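Local coordinates for major royal jelly protein 1 (Apis mellifera, PDB 5YYL) that is the most abundant protein of royal jelly, binds a sterol and probably serves as food for developing larvae, at residues A[332-335]-A[339-342]; A[70-75]-A[131-136]; A[391-394]-A[398-401]. All coordinates share one frame; numbering follows the deposited sequence.

Interaction 1 (A[332-335]-A[339-342]); sequences EHRT and HNIR
Thr335 and Asn340 are joined across this loop by one hydrogen bond, in which the amide ND2 of Asn340 donates to the backbone O of Thr335. The two atoms are 2.5 Å apart and the bond is nearly straight, with an N-H...O angle of 171°. The donor sits in the carbonyl plane, on a lone pair, and the acceptor lies close to the amide plane of Asn340. With CG anti to its own carbonyl carbon (chi1 -62°), the Asn340 side chain extends across to the 332-335 segment. Trp330 NE1 adds a second, weak bond to the same carbonyl oxygen.

Arg334 adds a van der Waals contact. Its CB lies 3.5 Å from Asn340 ND2 and 3.7 Å from Asn340 CG, the two side chains crossing at roughly a right angle. The arginine chain bends at chi2, and its guanidinium leads away from the 339-342 segment, with NH1 coming close to NE of Arg415. Within the 339-342 segment, Asn340 OD1 stands over one face of the His339 ring, toward its rim and 3.2 Å above the plane.

A weak polar link runs through the intervening residues, since Glu337 OE2 has weak hydrogen bonds with both Thr335 OG1 and His339 NE2. The contact belongs to the loop joining strands 326-331 and 342-346, the last two strands of one propeller blade. Chemically, a buried neutral amide and a main-chain carbonyl close this connection, so the direct bond across it is between uncharged groups, while the charged arginine end is directed elsewhere.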
ATOM      1  N   GLU A 332      -0.494 -42.440  -3.180  1.00 32.16           N
ATOM      2  CA  GLU A 332       0.425 -43.307  -3.911  1.00 34.89           C
ATOM      3  C   GLU A 332       1.586 -43.791  -3.054  1.00 38.67           C
ATOM      4  O   GLU A 332       2.180 -44.840  -3.362  1.00 36.74           O
ATOM      5  CB  GLU A 332       1.008 -42.589  -5.118  1.00 36.16           C
ATOM      6  CG  GLU A 332       0.040 -42.347  -6.259  1.00 35.38           C
ATOM      7  CD  GLU A 332       0.738 -41.732  -7.448  1.00 33.97           C
ATOM      8  OE1 GLU A 332       1.067 -40.516  -7.382  1.00 35.06           O
ATOM      9  OE2 GLU A 332       0.998 -42.465  -8.422  1.00 29.39           O
ATOM     10  N   HIS A 333       1.924 -43.021  -2.009  1.00 42.92           N
ATOM     11  CA  HIS A 333       2.937 -43.433  -1.033  1.00 47.07           C
ATOM     12  C   HIS A 333       2.555 -44.715  -0.277  1.00 46.58           C
ATOM     13  O   HIS A 333       3.434 -45.490   0.102  1.00 44.62           O
ATOM     14  CB  HIS A 333       3.227 -42.311  -0.027  1.00 50.44           C
ATOM     15  CG  HIS A 333       3.830 -41.088  -0.646  1.00 58.32           C
ATOM     16  ND1 HIS A 333       3.150 -39.891  -0.759  1.00 61.43           N
ATOM     17  CD2 HIS A 333       5.045 -40.879  -1.204  1.00 60.63           C
ATOM     18  CE1 HIS A 333       3.921 -38.997  -1.349  1.00 61.42           C
ATOM     19  NE2 HIS A 333       5.082 -39.568  -1.618  1.00 63.88           N
ATOM     20  N   ARG A 334       1.256 -44.929  -0.070  1.00 45.24           N
ATOM     21  CA  ARG A 334       0.761 -46.132   0.586  1.00 43.87           C
ATOM     22  C   ARG A 334       0.593 -47.251  -0.430  1.00 43.03           C
ATOM     23  O   ARG A 334       0.726 -47.044  -1.645  1.00 43.36           O
ATOM     24  CB  ARG A 334      -0.577 -45.893   1.290  1.00 44.06           C
ATOM     25  CG  ARG A 334      -0.664 -44.688   2.199  1.00 46.13           C
ATOM     26  CD  ARG A 334      -0.400 -44.945   3.666  1.00 50.07           C
ATOM     27  NE  ARG A 334      -0.754 -43.730   4.414  1.00 56.57           N
ATOM     28  CZ  ARG A 334      -0.914 -43.641   5.738  1.00 57.86           C
ATOM     29  NH1 ARG A 334      -0.745 -44.707   6.528  1.00 59.17           N
ATOM     30  NH2 ARG A 334      -1.250 -42.463   6.276  1.00 56.87           N
ATOM     31  N   THR A 335       0.321 -48.446   0.088  1.00 41.70           N
ATOM     32  CA  THR A 335       0.133 -49.628  -0.729  1.00 42.69           C
ATOM     33  C   THR A 335      -1.313 -49.671  -1.228  1.00 41.33           C
ATOM     34  O   THR A 335      -2.240 -49.317  -0.498  1.00 41.85           O
ATOM     35  CB  THR A 335       0.448 -50.925   0.061  1.00 43.83           C
ATOM     36  OG1 THR A 335      -0.462 -51.069   1.159  1.00 43.11           O
ATOM     37  CG2 THR A 335       1.885 -50.912   0.586  1.00 44.66           C
ATOM     38  N   HIS A 339      -7.670 -50.929   2.864  1.00 51.25           N
ATOM     39  CA  HIS A 339      -7.445 -50.152   4.103  1.00 53.96           C
ATOM     40  C   HIS A 339      -6.743 -48.786   3.891  1.00 47.22           C
ATOM     41  O   HIS A 339      -6.718 -47.948   4.804  1.00 46.48           O
ATOM     42  CB  HIS A 339      -6.756 -51.001   5.196  1.00 63.24           C
ATOM     43  CG  HIS A 339      -5.258 -51.063   5.101  1.00 72.86           C
ATOM     44  ND1 HIS A 339      -4.431 -50.303   5.906  1.00 79.83           N
ATOM     45  CD2 HIS A 339      -4.441 -51.817   4.325  1.00 75.45           C
ATOM     46  CE1 HIS A 339      -3.168 -50.570   5.614  1.00 80.59           C
ATOM     47  NE2 HIS A 339      -3.147 -51.485   4.658  1.00 79.11           N
ATOM     48  N   ASN A 340      -6.200 -48.565   2.695  1.00 41.23           N
ATOM     49  CA  ASN A 340      -5.678 -47.253   2.288  1.00 38.12           C
ATOM     50  C   ASN A 340      -6.605 -46.402   1.389  1.00 36.66           C
ATOM     51  O   ASN A 340      -6.259 -45.267   1.054  1.00 38.58           O
ATOM     52  CB  ASN A 340      -4.321 -47.460   1.609  1.00 36.88           C
ATOM     53  CG  ASN A 340      -3.299 -48.062   2.534  1.00 34.18           C
ATOM     54  OD1 ASN A 340      -3.374 -47.883   3.750  1.00 32.81           O
ATOM     55  ND2 ASN A 340      -2.339 -48.780   1.971  1.00 32.26           N
ATOM     56  N   ILE A 341      -7.754 -46.956   0.996  1.00 34.09           N
ATOM     57  CA  ILE A 341      -8.779 -46.252   0.235  1.00 32.71           C
ATOM     58  C   ILE A 341      -9.809 -45.667   1.207  1.00 33.32           C
ATOM     59  O   ILE A 341     -10.395 -46.400   2.001  1.00 32.90           O
ATOM     60  CB  ILE A 341      -9.445 -47.207  -0.780  1.00 30.68           C
ATOM     61  CG1 ILE A 341      -8.402 -47.582  -1.825  1.00 31.38           C
ATOM     62  CG2 ILE A 341     -10.669 -46.583  -1.437  1.00 29.66           C
ATOM     63  CD1 ILE A 341      -8.767 -48.765  -2.686  1.00 31.86           C
ATOM     64  N   ARG A 342     -10.019 -44.353   1.147  1.00 34.21           N
ATOM     65  CA  ARG A 342     -11.064 -43.695   1.948  1.00 37.57           C
ATOM     66  C   ARG A 342     -11.969 -42.844   1.069  1.00 35.95           C
ATOM     67  O   ARG A 342     -11.540 -42.353   0.013  1.00 37.18           O
ATOM     68  CB  ARG A 342     -10.454 -42.846   3.095  1.00 41.42           C
ATOM     69  CG  ARG A 342      -9.527 -43.596   4.071  1.00 45.34           C
ATOM     70  CD  ARG A 342     -10.220 -44.333   5.235  1.00 45.75           C
ATOM     71  NE  ARG A 342      -9.431 -45.458   5.762  1.00 46.87           N
ATOM     72  CZ  ARG A 342      -8.753 -45.455   6.911  1.00 44.89           C
TER

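Interaction 2 (A[70-75]-A[131-136]); sequences DQWHDK and KCDRLW
Beside the Trp72-Asp133 contact, OD1 of Asp70 is gripped twice, by the backbone N of Gln71 at 2.6 Å and by a salt bridge to Lys360. The Gln71 N-H uses the anti lone pair of this oxygen, while OD2 of the same carboxylate pairs with Lys358. Both grips would hold the buried carboxylate in place and probably favour its ionised form.

The contact itself is carried by the indole N-H. NE1 of Trp72 makes a weak hydrogen bond, 3.4 Å long, to OD2 of Asp133, which lies at the ring edge near the indole plane. The N-H...O angle is 161°, but the carboxylate is turned steeply, its plane 65° from that of the ring. With CG anti to the backbone N (chi1 180°), Trp72 brings NE1 up to Asp133. One face of the indole is covered by the adjacent His73, whose CG stands 3.6 Å above the ring centre.

Trp72 opens a type II' turn ending at Lys75, with paired backbone bonds between these two residues. In addition, Gln71 NE2 donates to the backbone O of His73, 2.9 Å away.

The turn links strands 65-72 and 75-81, and Asp133 lies in the turn between strands 124-129 and 134-139. The contact thus bridges the first hairpins of two consecutive four-stranded sheets, with Ile129 of strand 124-129 and Leu159 also packing against Trp72.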
ATOM      1  N   ASP A  70     -12.194 -27.403 -17.373  1.00 21.43           N
ATOM      2  CA  ASP A  70     -10.827 -27.085 -16.989  1.00 20.86           C
ATOM      3  C   ASP A  70     -10.757 -25.599 -16.625  1.00 19.58           C
ATOM      4  O   ASP A  70     -11.783 -24.924 -16.585  1.00 18.86           O
ATOM      5  CB  ASP A  70      -9.835 -27.495 -18.085  1.00 20.93           C
ATOM      6  CG  ASP A  70      -8.467 -27.896 -17.521  1.00 21.45           C
ATOM      7  OD1 ASP A  70      -7.898 -27.078 -16.730  1.00 21.26           O
ATOM      8  OD2 ASP A  70      -7.953 -28.994 -17.887  1.00 20.79           O
ATOM      9  N   GLN A  71      -9.566 -25.097 -16.327  1.00 19.02           N
ATOM     10  CA  GLN A  71      -9.417 -23.765 -15.776  1.00 18.66           C
ATOM     11  C   GLN A  71      -8.042 -23.257 -16.114  1.00 19.22           C
ATOM     12  O   GLN A  71      -7.064 -23.988 -15.939  1.00 18.34           O
ATOM     13  CB  GLN A  71      -9.610 -23.824 -14.258  1.00 18.12           C
ATOM     14  CG  GLN A  71      -9.424 -22.502 -13.521  1.00 18.12           C
ATOM     15  CD  GLN A  71      -7.976 -22.136 -13.230  1.00 17.68           C
ATOM     16  OE1 GLN A  71      -7.148 -23.004 -12.960  1.00 18.05           O
ATOM     17  NE2 GLN A  71      -7.664 -20.851 -13.285  1.00 16.52           N
ATOM     18  N   TRP A  72      -7.974 -22.017 -16.609  1.00 20.40           N
ATOM     19  CA  TRP A  72      -6.703 -21.312 -16.818  1.00 21.89           C
ATOM     20  C   TRP A  72      -6.943 -19.826 -16.633  1.00 23.66           C
ATOM     21  O   TRP A  72      -7.813 -19.257 -17.304  1.00 24.31           O
ATOM     22  CB  TRP A  72      -6.171 -21.589 -18.219  1.00 21.93           C
ATOM     23  CG  TRP A  72      -4.895 -20.922 -18.537  1.00 22.15           C
ATOM     24  CD1 TRP A  72      -3.636 -21.403 -18.315  1.00 23.88           C
ATOM     25  CD2 TRP A  72      -4.731 -19.664 -19.176  1.00 21.84           C
ATOM     26  NE1 TRP A  72      -2.684 -20.510 -18.777  1.00 23.06           N
ATOM     27  CE2 TRP A  72      -3.335 -19.433 -19.308  1.00 22.35           C
ATOM     28  CE3 TRP A  72      -5.623 -18.704 -19.659  1.00 21.92           C
ATOM     29  CZ2 TRP A  72      -2.821 -18.292 -19.902  1.00 22.97           C
ATOM     30  CZ3 TRP A  72      -5.120 -17.562 -20.240  1.00 22.39           C
ATOM     31  CH2 TRP A  72      -3.723 -17.361 -20.360  1.00 23.33           C
ATOM     32  N   HIS A  73      -6.193 -19.215 -15.716  1.00 25.27           N
ATOM     33  CA  HIS A  73      -6.370 -17.803 -15.360  1.00 26.23           C
ATOM     34  C   HIS A  73      -7.861 -17.518 -15.105  1.00 27.50           C
ATOM     35  O   HIS A  73      -8.474 -18.219 -14.304  1.00 27.73           O
ATOM     36  CB  HIS A  73      -5.734 -16.900 -16.424  1.00 27.43           C
ATOM     37  CG  HIS A  73      -4.244 -17.023 -16.523  1.00 28.51           C
ATOM     38  ND1 HIS A  73      -3.488 -16.199 -17.332  1.00 30.30           N
ATOM     39  CD2 HIS A  73      -3.364 -17.846 -15.899  1.00 29.64           C
ATOM     40  CE1 HIS A  73      -2.209 -16.520 -17.210  1.00 31.44           C
ATOM     41  NE2 HIS A  73      -2.106 -17.519 -16.349  1.00 29.83           N
ATOM     42  N   ASP A  74      -8.462 -16.557 -15.803  1.00 31.28           N
ATOM     43  CA  ASP A  74      -9.876 -16.190 -15.572  1.00 35.50           C
ATOM     44  C   ASP A  74     -10.892 -17.079 -16.297  1.00 33.88           C
ATOM     45  O   ASP A  74     -12.095 -16.965 -16.046  1.00 31.10           O
ATOM     46  CB  ASP A  74     -10.137 -14.710 -15.920  1.00 39.64           C
ATOM     47  CG  ASP A  74      -9.616 -14.309 -17.299  1.00 45.10           C
ATOM     48  OD1 ASP A  74      -8.810 -15.059 -17.910  1.00 50.56           O
ATOM     49  OD2 ASP A  74     -10.034 -13.238 -17.773  1.00 52.57           O
ATOM     50  N   LYS A  75     -10.400 -17.970 -17.163  1.00 34.06           N
ATOM     51  CA  LYS A  75     -11.245 -18.838 -17.973  1.00 34.05           C
ATOM     52  C   LYS A  75     -11.558 -20.136 -17.233  1.00 32.18           C
ATOM     53  O   LYS A  75     -10.677 -20.732 -16.629  1.00 32.45           O
ATOM     54  CB  LYS A  75     -10.549 -19.137 -19.307  1.00 35.35           C
ATOM     55  CG  LYS A  75     -10.186 -17.890 -20.099  1.00 37.59           C
ATOM     56  CD  LYS A  75      -9.254 -18.196 -21.273  1.00 39.79           C
ATOM     57  CE  LYS A  75      -8.574 -16.935 -21.818  1.00 41.78           C
ATOM     58  NZ  LYS A  75      -9.539 -15.837 -22.151  1.00 43.12           N
ATOM     59  N   LYS A 131       2.219 -27.564 -18.809  1.00 48.64           N
ATOM     60  CA  LYS A 131       3.116 -26.577 -18.176  1.00 49.49           C
ATOM     61  C   LYS A 131       3.285 -25.296 -18.994  1.00 52.87           C
ATOM     62  O   LYS A 131       3.447 -24.220 -18.425  1.00 58.79           O
ATOM     63  CB  LYS A 131       4.501 -27.184 -17.890  1.00 45.66           C
ATOM     64  N   CYS A 132       3.229 -25.416 -20.322  1.00 54.73           N
ATOM     65  CA  CYS A 132       3.538 -24.311 -21.240  1.00 59.91           C
ATOM     66  C   CYS A 132       2.325 -23.479 -21.710  1.00 53.29           C
ATOM     67  O   CYS A 132       2.432 -22.745 -22.689  1.00 50.99           O
ATOM     68  CB  CYS A 132       4.301 -24.868 -22.462  1.00 67.68           C
ATOM     69  SG  CYS A 132       4.825 -26.599 -22.300  1.00 75.37           S
ATOM     70  N   ASP A 133       1.194 -23.581 -21.021  1.00 50.22           N
ATOM     71  CA  ASP A 133      -0.032 -22.851 -21.388  1.00 50.10           C
ATOM     72  C   ASP A 133      -0.557 -23.190 -22.788  1.00 45.87           C
ATOM     73  O   ASP A 133      -1.018 -22.316 -23.518  1.00 44.75           O
ATOM     74  CB  ASP A 133       0.140 -21.330 -21.224  1.00 52.39           C
ATOM     75  CG  ASP A 133       0.751 -20.948 -19.890  1.00 54.76           C
ATOM     76  OD1 ASP A 133       1.475 -19.935 -19.839  1.00 58.10           O
ATOM     77  OD2 ASP A 133       0.500 -21.660 -18.893  1.00 57.92           O
ATOM     78  N   ARG A 134      -0.484 -24.472 -23.140  1.00 43.83           N
ATOM     79  CA  ARG A 134      -1.157 -25.010 -24.310  1.00 41.52           C
ATOM     80  C   ARG A 134      -2.405 -25.734 -23.814  1.00 36.88           C
ATOM     81  O   ARG A 134      -2.323 -26.485 -22.853  1.00 36.64           O
ATOM     82  CB  ARG A 134      -0.257 -25.997 -25.066  1.00 43.70           C
ATOM     83  CG  ARG A 134       1.072 -25.443 -25.566  1.00 46.80           C
ATOM     84  CD  ARG A 134       1.829 -26.471 -26.436  1.00 49.61           C
ATOM     85  NE  ARG A 134       2.615 -27.462 -25.676  1.00 48.73           N
ATOM     86  N   LEU A 135      -3.542 -25.501 -24.468  1.00 32.76           N
ATOM     87  CA  LEU A 135      -4.782 -26.237 -24.213  1.00 30.49           C
ATOM     88  C   LEU A 135      -4.921 -27.366 -25.244  1.00 30.30           C
ATOM     89  O   LEU A 135      -5.081 -27.104 -26.429  1.00 30.36           O
ATOM     90  CB  LEU A 135      -5.985 -25.299 -24.270  1.00 28.00           C
ATOM     91  CG  LEU A 135      -7.381 -25.926 -24.416  1.00 27.58           C
ATOM     92  CD1 LEU A 135      -7.695 -26.795 -23.215  1.00 28.26           C
ATOM     93  CD2 LEU A 135      -8.469 -24.876 -24.559  1.00 27.76           C
ATOM     94  N   TRP A 136      -4.877 -28.613 -24.776  1.00 29.90           N
ATOM     95  CA  TRP A 136      -5.068 -29.796 -25.620  1.00 28.71           C
ATOM     96  C   TRP A 136      -6.529 -30.161 -25.623  1.00 28.96           C
ATOM     97  O   TRP A 136      -7.149 -30.165 -24.564  1.00 30.05           O
ATOM     98  CB  TRP A 136      -4.249 -30.971 -25.101  1.00 27.74           C
ATOM     99  CG  TRP A 136      -2.800 -30.693 -25.095  1.00 28.47           C
ATOM    100  CD1 TRP A 136      -2.111 -29.988 -24.157  1.00 29.19           C
ATOM    101  CD2 TRP A 136      -1.842 -31.108 -26.072  1.00 29.82           C
ATOM    102  NE1 TRP A 136      -0.775 -29.940 -24.480  1.00 29.85           N
ATOM    103  CE2 TRP A 136      -0.580 -30.619 -25.654  1.00 30.57           C
ATOM    104  CE3 TRP A 136      -1.920 -31.860 -27.253  1.00 30.27           C
ATOM    105  CZ2 TRP A 136       0.597 -30.855 -26.378  1.00 31.43           C
ATOM    106  CZ3 TRP A 136      -0.756 -32.095 -27.976  1.00 31.22           C
ATOM    107  CH2 TRP A 136       0.486 -31.584 -27.540  1.00 31.92           C
TER

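Interaction 3 (A[391-394]-A[398-401]); sequences NDFN and VNFR
Phe393 and Asn399 bury the most surface in this contact, their side chains running past one another in opposing senses on either arm of a short connection. CD1 of Phe393 comes to 3.8 Å from OD1 of Asn399, an oblique approach, and CE1 of Phe393 lies 4.1 Å from CB of Asn399. Ring and amide planes stand 61° apart, so the two groups do not lie flat on each other. Asn399 has its CG anti to the carbonyl carbon (chi1 -63°), which places the amide alongside the ring. Its ND2 is 3.8 Å from the backbone O of Asn394, but the hydrogen bond of this amide nitrogen goes to the backbone O of Lys38.

Phe400 supplies the aromatic neighbour. Its CZ meets CZ of Phe393 at 4.0 Å, with the ring centroids 5.6 Å apart and the planes at 50°, an oblique pair. CB of Asn399 covers one face of the Phe400 ring, lying toward its rim, so Asn399 packs against both phenyl groups. Phe40 and Pro66 extend the apolar surroundings of Phe400, while Phe395, Tyr65 and Lys384 pack on Phe393.

At the start of the 391-394 segment, Asn391 closes helix 385-389 in a Schellman motif. After the contact the chain enters strand 400-406 through a classic beta bulge, in which Asn399 and Phe400 both face Trp37. Because strand 33-37 near the amino terminus pairs antiparallel with strand 400-406 from the carboxy-terminal part, the arrangement is consistent with the "Velcro" closure of a beta-propeller ring.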
ATOM      1  N   ASN A 391     -33.179 -40.016 -20.553  1.00 97.52           N
ATOM      2  CA  ASN A 391     -33.785 -38.809 -21.153  1.00 98.79           C
ATOM      3  C   ASN A 391     -34.961 -38.283 -20.317  1.00 97.31           C
ATOM      4  O   ASN A 391     -36.074 -38.095 -20.818  1.00 95.52           O
ATOM      5  CB  ASN A 391     -34.208 -39.080 -22.604  1.00 99.85           C
ATOM      6  N   ASP A 392     -34.681 -38.068 -19.034  1.00 93.02           N
ATOM      7  CA  ASP A 392     -35.703 -37.764 -18.024  1.00 90.25           C
ATOM      8  C   ASP A 392     -35.136 -36.798 -16.970  1.00 88.20           C
ATOM      9  O   ASP A 392     -35.041 -37.138 -15.773  1.00 86.45           O
ATOM     10  CB  ASP A 392     -36.211 -39.051 -17.360  1.00 87.93           C
ATOM     11  N   PHE A 393     -34.752 -35.607 -17.445  1.00 81.31           N
ATOM     12  CA  PHE A 393     -34.300 -34.491 -16.583  1.00 70.82           C
ATOM     13  C   PHE A 393     -35.474 -33.625 -16.095  1.00 61.74           C
ATOM     14  O   PHE A 393     -36.500 -33.538 -16.761  1.00 58.51           O
ATOM     15  CB  PHE A 393     -33.321 -33.574 -17.339  1.00 69.19           C
ATOM     16  CG  PHE A 393     -31.875 -33.980 -17.221  1.00 66.42           C
ATOM     17  CD1 PHE A 393     -31.184 -33.796 -16.032  1.00 65.12           C
ATOM     18  CD2 PHE A 393     -31.188 -34.487 -18.319  1.00 65.46           C
ATOM     19  CE1 PHE A 393     -29.840 -34.135 -15.934  1.00 64.77           C
ATOM     20  CE2 PHE A 393     -29.843 -34.825 -18.221  1.00 65.57           C
ATOM     21  CZ  PHE A 393     -29.170 -34.649 -17.023  1.00 64.84           C
ATOM     22  N   ASN A 394     -35.306 -33.002 -14.929  1.00 54.91           N
ATOM     23  CA  ASN A 394     -36.222 -31.964 -14.419  1.00 52.65           C
ATOM     24  C   ASN A 394     -35.492 -30.621 -14.415  1.00 50.91           C
ATOM     25  O   ASN A 394     -34.825 -30.274 -13.445  1.00 51.50           O
ATOM     26  CB  ASN A 394     -36.720 -32.305 -13.005  1.00 52.23           C
ATOM     27  CG  ASN A 394     -37.659 -31.242 -12.423  1.00 53.77           C
ATOM     28  OD1 ASN A 394     -37.801 -30.135 -12.957  1.00 53.19           O
ATOM     29  ND2 ASN A 394     -38.304 -31.582 -11.314  1.00 55.25           N
ATOM     30  N   VAL A 398     -31.500 -28.051 -10.216  1.00 48.70           N
ATOM     31  CA  VAL A 398     -30.082 -27.874 -10.515  1.00 48.39           C
ATOM     32  C   VAL A 398     -29.514 -29.230 -10.930  1.00 45.44           C
ATOM     33  O   VAL A 398     -29.672 -30.228 -10.208  1.00 45.31           O
ATOM     34  CB  VAL A 398     -29.270 -27.383  -9.302  1.00 51.09           C
ATOM     35  CG1 VAL A 398     -27.852 -27.018  -9.737  1.00 51.74           C
ATOM     36  CG2 VAL A 398     -29.939 -26.190  -8.630  1.00 52.84           C
ATOM     37  N   ASN A 399     -28.839 -29.245 -12.078  1.00 39.62           N
ATOM     38  CA  ASN A 399     -28.423 -30.483 -12.721  1.00 37.19           C
ATOM     39  C   ASN A 399     -26.919 -30.643 -12.885  1.00 34.89           C
ATOM     40  O   ASN A 399     -26.405 -31.752 -12.747  1.00 34.51           O
ATOM     41  CB  ASN A 399     -29.108 -30.585 -14.079  1.00 37.92           C
ATOM     42  CG  ASN A 399     -30.613 -30.656 -13.956  1.00 39.42           C
ATOM     43  OD1 ASN A 399     -31.148 -31.407 -13.126  1.00 37.55           O
ATOM     44  ND2 ASN A 399     -31.308 -29.865 -14.771  1.00 40.47           N
ATOM     45  N   PHE A 400     -26.226 -29.547 -13.176  1.00 31.54           N
ATOM     46  CA  PHE A 400     -24.824 -29.567 -13.487  1.00 30.99           C
ATOM     47  C   PHE A 400     -24.100 -28.618 -12.554  1.00 31.11           C
ATOM     48  O   PHE A 400     -24.494 -27.461 -12.415  1.00 34.90           O
ATOM     49  CB  PHE A 400     -24.643 -29.146 -14.948  1.00 32.85           C
ATOM     50  CG  PHE A 400     -25.621 -29.805 -15.883  1.00 34.49           C
ATOM     51  CD1 PHE A 400     -25.441 -31.114 -16.279  1.00 34.42           C
ATOM     52  CD2 PHE A 400     -26.736 -29.119 -16.346  1.00 35.54           C
ATOM     53  CE1 PHE A 400     -26.353 -31.731 -17.121  1.00 36.27           C
ATOM     54  CE2 PHE A 400     -27.649 -29.732 -17.200  1.00 35.52           C
ATOM     55  CZ  PHE A 400     -27.450 -31.034 -17.598  1.00 35.37           C
ATOM     56  N   ARG A 401     -23.037 -29.106 -11.914  1.00 30.62           N
ATOM     57  CA  ARG A 401     -22.332 -28.364 -10.868  1.00 28.74           C
ATOM     58  C   ARG A 401     -20.835 -28.430 -11.051  1.00 26.49           C
ATOM     59  O   ARG A 401     -20.301 -29.485 -11.324  1.00 25.91           O
ATOM     60  CB  ARG A 401     -22.667 -28.966  -9.514  1.00 30.18           C
ATOM     61  CG  ARG A 401     -24.145 -28.967  -9.166  1.00 30.52           C
ATOM     62  CD  ARG A 401     -24.325 -29.436  -7.741  1.00 31.51           C
ATOM     63  NE  ARG A 401     -25.681 -29.235  -7.252  1.00 32.53           N
ATOM     64  CZ  ARG A 401     -26.737 -29.961  -7.604  1.00 32.51           C
ATOM     65  NH1 ARG A 401     -26.631 -30.957  -8.492  1.00 32.62           N
ATOM     66  NH2 ARG A 401     -27.920 -29.671  -7.070  1.00 32.96           N
TER

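The three contacts are separate, following one another along the chain in the order interaction 2, interaction 1, interaction 3. Interactions 2 and 3 approach most closely, with nearest atoms about 10 Å apart and centres 28 Å apart. Interaction 1 stays about 17 Å from interaction 2 and about 19 Å from interaction 3 at the nearest atoms. Strand 373-383 relates the closer pair: Gln71 packs on its Tyr377 and Leu379, while Arg401 makes a backbone hydrogen bond with its Ser382. The same strand contributes Ile373 to the sterol pocket, completed by Pro364, Val366 and Ile430, although all three contacts lie away from that site.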